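Local structure of thioredoxin (4EUY) at residues T27-C33 / F70-T74. The protein is of uncharacterised function but has a thioredoxin-like fold and a CxxC disulfide, and probably takes part in thiol-disulfide exchange. Residues are numbered along the deposited sequence.
Sequences TENCGVC and FTGPT
A cis-proline loop packs against the end of strand 20-27 and the N-terminus of helix 31-45 at the disulfide-bearing end of a thioredoxin-like domain: residues 27-33 run off the strand into the helix, and the irregular segment 70-74 leads into strand 74-79. Two CA pairs set the register, Thr27 to Thr71 at 5.3 Å and Cys33 to Pro73 at 5.2 Å. Thr27 (chi1 m) points its side chain across, and its OG1 donates a hydrogen bond to Thr71 O at 2.9 Å. Cys30 sits at the N-cap of the helix with chi1 t, Cys33 lies in the first turn with chi1 m, and their SG atoms are bonded at 2.1 Å. Such a CxxC disulfide at a helix start, faced by a cis-proline loop, is the hallmark of the thioredoxin active site. Here the peptide before Pro73 is cis, and Cys33 SG packs 3.8 Å from both Pro73 N and Pro73 CD. Val32 CG2 touches Pro73 CD at 4.1 Å. Gly72, at phi/psi 101/-155, carries the chain past the sulfurs; a CB there would be jammed against the carbonyl O of Thr71 and crowded by Phe70 CZ at 3.3 Å. The proline side chain rests on Phe24 and Ile91.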
loop_
_atom_site.group_PDB
_atom_site.type_symbol
_atom_site.label_atom_id
_atom_site.label_comp_id
_atom_site.label_asym_id
_atom_site.label_seq_id
_atom_site.Cartn_x
_atom_site.Cartn_y
_atom_site.Cartn_z
ATOM N N THR A 27 7.804 1.408 -9.565
ATOM C CA THR A 27 8.965 1.338 -10.372
ATOM C C THR A 27 9.273 2.718 -10.863
ATOM O O THR A 27 8.389 3.564 -10.949
ATOM C CB THR A 27 8.673 0.372 -11.498
ATOM O OG1 THR A 27 8.836 -0.941 -10.964
ATOM C CG2 THR A 27 9.633 0.578 -12.756
ATOM N N GLU A 28 10.536 2.927 -11.217
ATOM C CA GLU A 28 11.040 4.238 -11.617
ATOM C C GLU A 28 10.384 4.900 -12.832
ATOM O O GLU A 28 10.140 6.106 -12.801
ATOM C CB GLU A 28 12.558 4.180 -11.789
ATOM C CG GLU A 28 13.258 3.905 -10.460
ATOM C CD GLU A 28 14.670 4.456 -10.399
ATOM O OE1 GLU A 28 15.483 4.089 -11.280
ATOM O OE2 GLU A 28 14.959 5.242 -9.463
ATOM N N ASN A 29 10.089 4.155 -13.889
ATOM C CA ASN A 29 9.352 4.767 -15.003
ATOM C C ASN A 29 8.010 4.084 -15.201
ATOM O O ASN A 29 7.932 3.021 -15.822
ATOM C CB ASN A 29 10.202 4.761 -16.270
ATOM C CG ASN A 29 11.477 5.581 -16.108
ATOM O OD1 ASN A 29 11.531 6.519 -15.297
ATOM N ND2 ASN A 29 12.511 5.231 -16.872
ATOM N N CYS A 30 6.960 4.701 -14.643
ATOM C CA CYS A 30 5.625 4.083 -14.540
ATOM C C CYS A 30 4.568 5.158 -14.285
ATOM O O CYS A 30 4.479 5.729 -13.185
ATOM C CB CYS A 30 5.626 3.031 -13.438
ATOM S SG CYS A 30 3.991 2.432 -12.969
ATOM N N GLY A 31 3.784 5.446 -15.327
ATOM C CA GLY A 31 2.881 6.602 -15.326
ATOM C C GLY A 31 1.735 6.421 -14.369
ATOM O O GLY A 31 1.436 7.302 -13.551
ATOM N N VAL A 32 1.097 5.260 -14.489
ATOM C CA VAL A 32 0.043 4.870 -13.576
ATOM C C VAL A 32 0.471 4.916 -12.140
ATOM O O VAL A 32 -0.309 5.360 -11.312
ATOM C CB VAL A 32 -0.438 3.435 -13.811
ATOM C CG1 VAL A 32 -1.384 3.368 -14.983
ATOM C CG2 VAL A 32 0.761 2.519 -14.003
ATOM N N CYS A 33 1.663 4.432 -11.822
ATOM C CA CYS A 33 2.033 4.298 -10.412
ATOM C C CYS A 33 1.710 5.614 -9.718
ATOM O O CYS A 33 1.014 5.677 -8.695
ATOM C CB CYS A 33 3.520 3.984 -10.243
ATOM S SG CYS A 33 4.052 2.344 -10.856
ATOM N N PHE A 70 8.239 -6.281 -14.438
ATOM C CA PHE A 70 7.581 -5.769 -13.221
ATOM C C PHE A 70 7.567 -4.217 -13.278
ATOM O O PHE A 70 8.630 -3.582 -13.276
ATOM C CB PHE A 70 8.113 -6.216 -11.850
ATOM C CG PHE A 70 7.397 -5.572 -10.703
ATOM C CD1 PHE A 70 6.081 -5.932 -10.393
ATOM C CD2 PHE A 70 7.997 -4.565 -9.958
ATOM C CE1 PHE A 70 5.397 -5.318 -9.336
ATOM C CE2 PHE A 70 7.311 -3.943 -8.912
ATOM C CZ PHE A 70 6.009 -4.317 -8.600
ATOM N N THR A 71 6.365 -3.625 -13.326
ATOM C CA THR A 71 6.184 -2.162 -13.237
ATOM C C THR A 71 5.484 -1.816 -11.924
ATOM O O THR A 71 5.958 -0.994 -11.128
ATOM C CB THR A 71 5.334 -1.617 -14.400
ATOM O OG1 THR A 71 4.187 -2.461 -14.607
ATOM C CG2 THR A 71 6.166 -1.538 -15.688
ATOM N N GLY A 72 4.362 -2.488 -11.697
ATOM C CA GLY A 72 3.526 -2.249 -10.538
ATOM C C GLY A 72 2.395 -1.396 -11.048
ATOM O O GLY A 72 2.061 -1.440 -12.222
ATOM N N PRO A 73 1.788 -0.617 -10.166
ATOM C CA PRO A 73 2.082 -0.592 -8.749
ATOM C C PRO A 73 1.499 -1.766 -8.050
ATOM O O PRO A 73 0.642 -2.458 -8.585
ATOM C CB PRO A 73 1.331 0.637 -8.271
ATOM C CG PRO A 73 0.178 0.695 -9.184
ATOM C CD PRO A 73 0.794 0.396 -10.516
ATOM N N THR A 74 1.937 -1.960 -6.828
ATOM C CA THR A 74 1.365 -2.989 -6.012
ATOM C C THR A 74 1.108 -2.428 -4.659
ATOM O O THR A 74 1.955 -1.718 -4.117
ATOM C CB THR A 74 2.308 -4.175 -5.842
ATOM O OG1 THR A 74 2.642 -4.702 -7.128
ATOM C CG2 THR A 74 1.604 -5.218 -5.027
#